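Local atomic coordinates of fructose 1-phosphate kinase (Staphylococcus aureus, PDB entry 2JG5), a protein that probably catalyses the ATP-dependent phosphorylation of fructose 1-phosphate to fructose 1,6-bisphosphate, as a member of the pfkB family of carbohydrate kinases. Residues 1-9 against 51-59; 223-234 against 265-273. All blocks are in the same frame, centred on the assembly; numbering follows the deposited sequence.

Contact 1. Residues 1-9 against 51-59; sequences MIYTVTFNP and VESTALGFA
Leu56 O is gripped twice: Thr6 N donates to it over 3.1 Å, and a water donates a hydrogen bond to it at 2.9 Å. The Thr6 N-H arrives from above the carbonyl plane, 36° out of it. The same water lies 2.9 Å from Thr4 OG1 and 3.1 Å from Thr6 OG1, so it joins the two threonines to the neighbouring strand. Thr4 OG1 sits between its own backbone N and carbonyl carbon (chi1 64°), where it also bonds Ser43 of helix 38-48. The ladder is parallel, and its shortest rung runs from Leu56 N to Thr4 O at 2.7 Å. Gly57 suits the bend after strand 54-56: a beta carbon here would run into Thr6 O and the carbonyl O before it. Leu56 CD1 comes within 3.9 Å of Tyr3 CD2, while Met1 CG lies over one face of the phenol ring, near the rim. Phe7 and Phe58 lie side by side, Phe7 CD2 3.7 Å from Phe58 CE1. In this Rossmann-like sheet, Leu56 and, beyond the strand ends, both phenylalanines thus pack on helix 110-120, whereas the Thr4, Thr6 and Ser53 hydroxyls and the water serve the side under helix 38-48.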
# COMPACT_ATOMS: atom_id res chain seq x y z
N MET A 1 -9.05 -32.63 -1.78
CA MET A 1 -8.64 -31.19 -1.70
C MET A 1 -9.38 -30.29 -2.69
O MET A 1 -9.65 -30.69 -3.81
CB MET A 1 -7.12 -31.03 -1.84
CG MET A 1 -6.58 -29.58 -1.66
SD MET A 1 -7.24 -28.59 -0.28
CE MET A 1 -6.75 -29.59 1.14
N ILE A 2 -9.71 -29.08 -2.24
CA ILE A 2 -10.34 -28.03 -3.05
C ILE A 2 -9.36 -26.87 -3.28
O ILE A 2 -8.71 -26.39 -2.35
CB ILE A 2 -11.61 -27.49 -2.35
CG1 ILE A 2 -12.71 -28.55 -2.37
CG2 ILE A 2 -12.11 -26.23 -3.03
CD1 ILE A 2 -13.76 -28.41 -1.30
N TYR A 3 -9.26 -26.42 -4.53
CA TYR A 3 -8.33 -25.37 -4.93
C TYR A 3 -9.06 -24.17 -5.50
O TYR A 3 -9.90 -24.31 -6.38
CB TYR A 3 -7.34 -25.88 -5.97
CG TYR A 3 -6.50 -27.02 -5.49
CD1 TYR A 3 -6.81 -28.34 -5.83
CD2 TYR A 3 -5.38 -26.79 -4.68
CE1 TYR A 3 -6.04 -29.39 -5.38
CE2 TYR A 3 -4.60 -27.83 -4.24
CZ TYR A 3 -4.94 -29.12 -4.59
OH TYR A 3 -4.17 -30.16 -4.14
N THR A 4 -8.73 -22.98 -4.98
CA THR A 4 -9.20 -21.74 -5.58
C THR A 4 -8.05 -21.13 -6.38
O THR A 4 -6.88 -21.23 -5.98
CB THR A 4 -9.74 -20.76 -4.51
OG1 THR A 4 -8.68 -20.38 -3.62
CG2 THR A 4 -10.85 -21.43 -3.72
N VAL A 5 -8.35 -20.55 -7.53
CA VAL A 5 -7.32 -19.90 -8.34
C VAL A 5 -7.68 -18.41 -8.47
O VAL A 5 -8.79 -18.08 -8.88
CB VAL A 5 -7.17 -20.58 -9.73
CG1 VAL A 5 -6.01 -19.96 -10.52
CG2 VAL A 5 -6.96 -22.11 -9.58
N THR A 6 -6.77 -17.55 -8.04
CA THR A 6 -6.89 -16.10 -8.18
C THR A 6 -5.63 -15.64 -8.94
O THR A 6 -4.53 -15.67 -8.41
CB THR A 6 -7.00 -15.38 -6.78
OG1 THR A 6 -8.11 -15.90 -6.03
CG2 THR A 6 -7.20 -13.90 -6.94
N PHE A 7 -5.81 -15.24 -10.19
CA PHE A 7 -4.72 -14.74 -11.03
C PHE A 7 -4.12 -13.42 -10.56
O PHE A 7 -2.92 -13.21 -10.69
CB PHE A 7 -5.22 -14.54 -12.46
CG PHE A 7 -5.76 -15.76 -13.09
CD1 PHE A 7 -6.98 -15.72 -13.76
CD2 PHE A 7 -5.06 -16.96 -13.05
CE1 PHE A 7 -7.49 -16.85 -14.37
CE2 PHE A 7 -5.56 -18.09 -13.66
CZ PHE A 7 -6.78 -18.04 -14.32
N ASN A 8 -4.97 -12.53 -10.04
CA ASN A 8 -4.56 -11.19 -9.69
C ASN A 8 -5.06 -10.81 -8.27
O ASN A 8 -5.80 -9.84 -8.11
CB ASN A 8 -5.07 -10.21 -10.76
CG ASN A 8 -4.49 -8.81 -10.62
OD1 ASN A 8 -3.52 -8.61 -9.89
ND2 ASN A 8 -5.08 -7.85 -11.32
N PRO A 9 -4.65 -11.57 -7.24
CA PRO A 9 -5.10 -11.26 -5.88
C PRO A 9 -4.71 -9.85 -5.42
O PRO A 9 -3.84 -9.20 -6.01
CB PRO A 9 -4.37 -12.30 -5.04
CG PRO A 9 -3.20 -12.72 -5.87
CD PRO A 9 -3.73 -12.72 -7.25
N VAL A 51 -14.65 -25.71 5.61
CA VAL A 51 -14.22 -26.51 4.48
C VAL A 51 -12.87 -26.02 4.01
O VAL A 51 -12.70 -24.84 3.68
CB VAL A 51 -15.26 -26.52 3.33
CG1 VAL A 51 -14.72 -27.28 2.12
CG2 VAL A 51 -16.58 -27.17 3.79
N GLU A 52 -11.91 -26.95 3.98
CA GLU A 52 -10.55 -26.67 3.56
C GLU A 52 -10.46 -26.35 2.08
O GLU A 52 -11.29 -26.77 1.26
CB GLU A 52 -9.58 -27.82 3.89
CG GLU A 52 -9.51 -28.23 5.36
CD GLU A 52 -9.12 -27.09 6.28
OE1 GLU A 52 -8.43 -26.14 5.84
OE2 GLU A 52 -9.49 -27.17 7.47
N SER A 53 -9.43 -25.59 1.75
CA SER A 53 -9.11 -25.25 0.38
C SER A 53 -7.73 -24.66 0.43
O SER A 53 -7.27 -24.19 1.48
CB SER A 53 -10.11 -24.23 -0.18
OG SER A 53 -9.93 -22.96 0.43
N THR A 54 -7.05 -24.71 -0.71
CA THR A 54 -5.72 -24.15 -0.83
C THR A 54 -5.77 -23.11 -1.92
O THR A 54 -6.19 -23.41 -3.04
CB THR A 54 -4.72 -25.25 -1.22
OG1 THR A 54 -4.81 -26.30 -0.27
CG2 THR A 54 -3.29 -24.71 -1.26
N ALA A 55 -5.35 -21.90 -1.58
CA ALA A 55 -5.32 -20.81 -2.54
C ALA A 55 -4.14 -20.96 -3.51
O ALA A 55 -2.98 -21.05 -3.11
CB ALA A 55 -5.28 -19.46 -1.84
N LEU A 56 -4.47 -21.00 -4.80
CA LEU A 56 -3.48 -20.99 -5.87
C LEU A 56 -3.59 -19.66 -6.60
O LEU A 56 -4.53 -18.90 -6.37
CB LEU A 56 -3.73 -22.14 -6.84
CG LEU A 56 -3.72 -23.58 -6.31
CD1 LEU A 56 -3.82 -24.52 -7.51
CD2 LEU A 56 -2.48 -23.88 -5.48
N GLY A 57 -2.62 -19.38 -7.47
CA GLY A 57 -2.58 -18.11 -8.18
C GLY A 57 -1.24 -17.43 -8.04
O GLY A 57 -0.25 -18.08 -7.74
N PHE A 58 -1.21 -16.11 -8.21
CA PHE A 58 0.08 -15.41 -8.26
C PHE A 58 0.32 -14.43 -7.13
O PHE A 58 -0.50 -13.56 -6.88
CB PHE A 58 0.26 -14.73 -9.63
CG PHE A 58 0.04 -15.66 -10.79
CD1 PHE A 58 -1.17 -15.66 -11.46
CD2 PHE A 58 1.03 -16.56 -11.17
CE1 PHE A 58 -1.39 -16.54 -12.51
CE2 PHE A 58 0.82 -17.43 -12.22
CZ PHE A 58 -0.38 -17.43 -12.89
N ALA A 59 1.47 -14.58 -6.46
CA ALA A 59 1.88 -13.59 -5.46
C ALA A 59 3.35 -13.19 -5.60
O ALA A 59 4.19 -13.98 -6.02
CB ALA A 59 1.59 -14.07 -4.05
O HOH W 1 -6.83 -18.41 -4.67

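Contact 2. Residues 223-234 against 265-273; sequences AIYIDKEISIKA and IEKAFQQAV
Ile265 opens the helix by resting CG2 on one face of the Tyr225 ring, 3.9 Å from the ring centroid and displaced toward the rim, a CH-pi contact. The same methyl meets Ile232 CD1 at 3.6 Å, so a beta-branched residue reaches both strands of the hairpin at once. Tyr225 OH makes a weak hydrogen bond to Asp227 OD1, which gives the phenol a polar partner at the turn end of the hairpin. Glu266 follows with its aliphatic part: CG packs 3.8 Å from Ile232 CD1, and a bend at chi2 brings OE2 up to Ile230 CD1, the two side chains crossing at about a right angle, while OE1 makes a weak bond to Ser264 OG. Phe269 is the main wedge. Its CG lies anti to the backbone N (chi1 -178°), which drives the ring into the hairpin. Tyr225 CB stands over the centre of one face, 3.6 Å from the centroid; Val273 CG2 lies off toward the rim of the opposite face. The two rings also form an edge-to-face pair, the Tyr225 edge to the phenyl face, planes at 54°. Phe269 CZ lies 3.7 Å from Ala223 CB, and CE2 3.4 Å from Ala234 CB; these methyls are small enough for the ring to lie close to the strands. One turn on, Val273 CG2 touches Ala234 CB tightly at 3.4 Å. No hydrogen bond crosses the interface, so the helix is held by shape and apolar contact. It runs at 34° to strand 230-234, and Met255 of helix 247-260 packs against both Tyr225 and Phe269; Ile224, pointing the other way, meets helix 196-208, so the antiparallel sheet lies between helices.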
# COMPACT_ATOMS: atom_id res chain seq x y z
N ALA A 223 -31.85 -16.92 -7.13
CA ALA A 223 -31.02 -17.59 -8.13
C ALA A 223 -31.72 -18.82 -8.68
O ALA A 223 -32.65 -19.34 -8.07
CB ALA A 223 -29.65 -17.97 -7.55
N ILE A 224 -31.27 -19.28 -9.84
CA ILE A 224 -31.77 -20.51 -10.40
C ILE A 224 -30.63 -21.47 -10.71
O ILE A 224 -29.65 -21.10 -11.37
CB ILE A 224 -32.66 -20.28 -11.65
CG1 ILE A 224 -33.91 -19.48 -11.26
CG2 ILE A 224 -33.03 -21.61 -12.31
CD1 ILE A 224 -34.77 -19.05 -12.38
N TYR A 225 -30.77 -22.69 -10.21
CA TYR A 225 -29.84 -23.75 -10.54
C TYR A 225 -30.45 -24.53 -11.70
O TYR A 225 -31.64 -24.85 -11.68
CB TYR A 225 -29.64 -24.66 -9.32
CG TYR A 225 -28.89 -25.94 -9.65
CD1 TYR A 225 -27.50 -26.01 -9.51
CD2 TYR A 225 -29.57 -27.06 -10.13
CE1 TYR A 225 -26.82 -27.18 -9.82
CE2 TYR A 225 -28.90 -28.22 -10.44
CZ TYR A 225 -27.53 -28.28 -10.28
OH TYR A 225 -26.88 -29.44 -10.60
N ILE A 226 -29.63 -24.82 -12.72
CA ILE A 226 -30.09 -25.62 -13.86
C ILE A 226 -29.18 -26.83 -14.12
O ILE A 226 -27.96 -26.69 -14.24
CB ILE A 226 -30.23 -24.79 -15.19
CG1 ILE A 226 -31.05 -23.52 -14.99
CG2 ILE A 226 -30.84 -25.65 -16.29
CD1 ILE A 226 -30.24 -22.29 -14.61
N ASP A 227 -29.82 -28.00 -14.23
CA ASP A 227 -29.20 -29.31 -14.46
C ASP A 227 -29.70 -29.84 -15.79
O ASP A 227 -30.58 -29.24 -16.41
CB ASP A 227 -29.76 -30.26 -13.41
CG ASP A 227 -28.71 -31.06 -12.72
OD1 ASP A 227 -27.51 -30.77 -12.94
OD2 ASP A 227 -29.10 -31.95 -11.95
N LYS A 228 -29.19 -31.00 -16.21
CA LYS A 228 -29.79 -31.74 -17.33
C LYS A 228 -31.13 -32.35 -16.91
O LYS A 228 -32.03 -32.54 -17.73
CB LYS A 228 -28.84 -32.85 -17.84
CG LYS A 228 -29.22 -33.48 -19.19
CD LYS A 228 -28.43 -34.79 -19.45
CE LYS A 228 -29.11 -35.70 -20.49
NZ LYS A 228 -28.60 -35.57 -21.89
N GLU A 229 -31.26 -32.63 -15.61
CA GLU A 229 -32.42 -33.36 -15.10
C GLU A 229 -33.39 -32.53 -14.23
O GLU A 229 -34.52 -32.95 -14.02
CB GLU A 229 -31.97 -34.65 -14.38
CG GLU A 229 -30.95 -34.45 -13.25
CD GLU A 229 -30.24 -35.74 -12.80
OE1 GLU A 229 -30.83 -36.85 -12.93
OE2 GLU A 229 -29.08 -35.63 -12.33
N ILE A 230 -32.95 -31.37 -13.75
CA ILE A 230 -33.76 -30.53 -12.86
C ILE A 230 -33.38 -29.04 -12.95
O ILE A 230 -32.26 -28.69 -13.31
CB ILE A 230 -33.65 -31.02 -11.38
CG1 ILE A 230 -34.84 -30.56 -10.55
CG2 ILE A 230 -32.31 -30.60 -10.75
CD1 ILE A 230 -34.95 -31.20 -9.17
N SER A 231 -34.32 -28.16 -12.63
CA SER A 231 -33.99 -26.77 -12.33
C SER A 231 -34.60 -26.35 -10.99
O SER A 231 -35.70 -26.76 -10.65
CB SER A 231 -34.41 -25.82 -13.45
OG SER A 231 -35.79 -25.89 -13.69
N ILE A 232 -33.88 -25.54 -10.23
CA ILE A 232 -34.32 -25.18 -8.88
C ILE A 232 -34.38 -23.67 -8.71
O ILE A 232 -33.53 -22.92 -9.22
CB ILE A 232 -33.41 -25.82 -7.79
CG1 ILE A 232 -33.39 -27.34 -7.93
CG2 ILE A 232 -33.89 -25.44 -6.37
CD1 ILE A 232 -32.06 -27.97 -7.58
N LYS A 233 -35.41 -23.22 -8.00
CA LYS A 233 -35.54 -21.80 -7.69
C LYS A 233 -35.25 -21.54 -6.23
O LYS A 233 -35.88 -22.11 -5.34
CB LYS A 233 -36.93 -21.28 -8.08
CG LYS A 233 -37.15 -19.80 -7.82
CD LYS A 233 -36.23 -18.92 -8.66
CE LYS A 233 -36.25 -17.47 -8.20
NZ LYS A 233 -37.48 -16.75 -8.66
N ALA A 234 -34.27 -20.68 -5.99
CA ALA A 234 -33.99 -20.18 -4.65
C ALA A 234 -34.50 -18.75 -4.52
O ALA A 234 -34.35 -17.93 -5.43
CB ALA A 234 -32.51 -20.24 -4.35
N ILE A 265 -27.94 -31.54 -3.97
CA ILE A 265 -27.89 -30.39 -4.88
C ILE A 265 -28.76 -29.25 -4.34
O ILE A 265 -28.30 -28.11 -4.23
CB ILE A 265 -28.24 -30.81 -6.34
CG1 ILE A 265 -26.97 -31.21 -7.07
CG2 ILE A 265 -28.90 -29.67 -7.11
CD1 ILE A 265 -27.19 -32.27 -8.15
N GLU A 266 -30.00 -29.58 -3.95
CA GLU A 266 -30.98 -28.60 -3.46
C GLU A 266 -30.50 -27.84 -2.22
O GLU A 266 -30.59 -26.61 -2.17
CB GLU A 266 -32.32 -29.28 -3.13
CG GLU A 266 -33.13 -29.73 -4.33
CD GLU A 266 -32.77 -31.14 -4.81
OE1 GLU A 266 -31.84 -31.77 -4.26
OE2 GLU A 266 -33.43 -31.63 -5.76
N LYS A 267 -30.02 -28.57 -1.23
CA LYS A 267 -29.57 -27.95 0.01
C LYS A 267 -28.25 -27.22 -0.16
O LYS A 267 -28.05 -26.17 0.46
CB LYS A 267 -29.49 -28.98 1.13
CG LYS A 267 -30.86 -29.48 1.57
CD LYS A 267 -31.50 -28.52 2.55
CE LYS A 267 -32.97 -28.80 2.73
NZ LYS A 267 -33.39 -28.32 4.06
N ALA A 268 -27.38 -27.77 -1.00
CA ALA A 268 -26.11 -27.11 -1.36
C ALA A 268 -26.41 -25.77 -2.01
O ALA A 268 -25.76 -24.76 -1.70
CB ALA A 268 -25.30 -27.98 -2.28
N PHE A 269 -27.40 -25.76 -2.89
CA PHE A 269 -27.85 -24.56 -3.60
C PHE A 269 -28.45 -23.55 -2.61
O PHE A 269 -28.10 -22.37 -2.65
CB PHE A 269 -28.84 -24.92 -4.71
CG PHE A 269 -29.32 -23.74 -5.54
CD1 PHE A 269 -28.41 -22.85 -6.12
CD2 PHE A 269 -30.68 -23.56 -5.76
CE1 PHE A 269 -28.86 -21.78 -6.90
CE2 PHE A 269 -31.14 -22.49 -6.55
CZ PHE A 269 -30.23 -21.60 -7.11
N GLN A 270 -29.33 -24.04 -1.74
CA GLN A 270 -29.84 -23.25 -0.61
C GLN A 270 -28.72 -22.59 0.21
O GLN A 270 -28.78 -21.39 0.50
CB GLN A 270 -30.69 -24.13 0.31
CG GLN A 270 -31.55 -23.35 1.27
CD GLN A 270 -32.12 -24.21 2.38
OE1 GLN A 270 -31.46 -25.13 2.87
NE2 GLN A 270 -33.32 -23.90 2.80
N GLN A 271 -27.71 -23.39 0.57
CA GLN A 271 -26.52 -22.89 1.27
C GLN A 271 -25.81 -21.81 0.44
O GLN A 271 -25.41 -20.78 0.97
CB GLN A 271 -25.56 -24.05 1.57
CG GLN A 271 -24.21 -23.64 2.15
CD GLN A 271 -23.67 -24.65 3.12
OE1 GLN A 271 -24.05 -24.67 4.29
NE2 GLN A 271 -22.77 -25.51 2.64
N ALA A 272 -25.71 -22.05 -0.87
CA ALA A 272 -25.11 -21.13 -1.82
C ALA A 272 -25.78 -19.76 -1.80
O ALA A 272 -25.09 -18.73 -1.68
CB ALA A 272 -25.13 -21.74 -3.20
N VAL A 273 -27.11 -19.74 -1.90
CA VAL A 273 -27.89 -18.50 -1.89
C VAL A 273 -27.87 -17.79 -0.53
O VAL A 273 -27.78 -16.56 -0.45
CB VAL A 273 -29.34 -18.72 -2.44
CG1 VAL A 273 -30.17 -17.48 -2.28
CG2 VAL A 273 -29.30 -19.12 -3.92

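Starting at the N terminus, the chain lays down strand 2-6, builds strands 10-16 and 25-36 of the separate mixed sheet, returns through helix 38-48, and closes the loop at contact 1, where strand 54-56 joins the central parallel sheet. Much later, the hairpin 223-234 leads into helix 247-260, whose start carries the family's GxGD motif, and contact 2 closes this shorter loop when helix 265-280 packs on the hairpin. The two loops follow in series, neither nested nor crossed. The centres of contact 1 and contact 2 lie about 25 Å apart, and the nearest atoms of contact 1 and contact 2 about 7 Å. Contact 1 ties strands within the central sheet; contact 2 fastens a helix to the antiparallel C-terminal sheet.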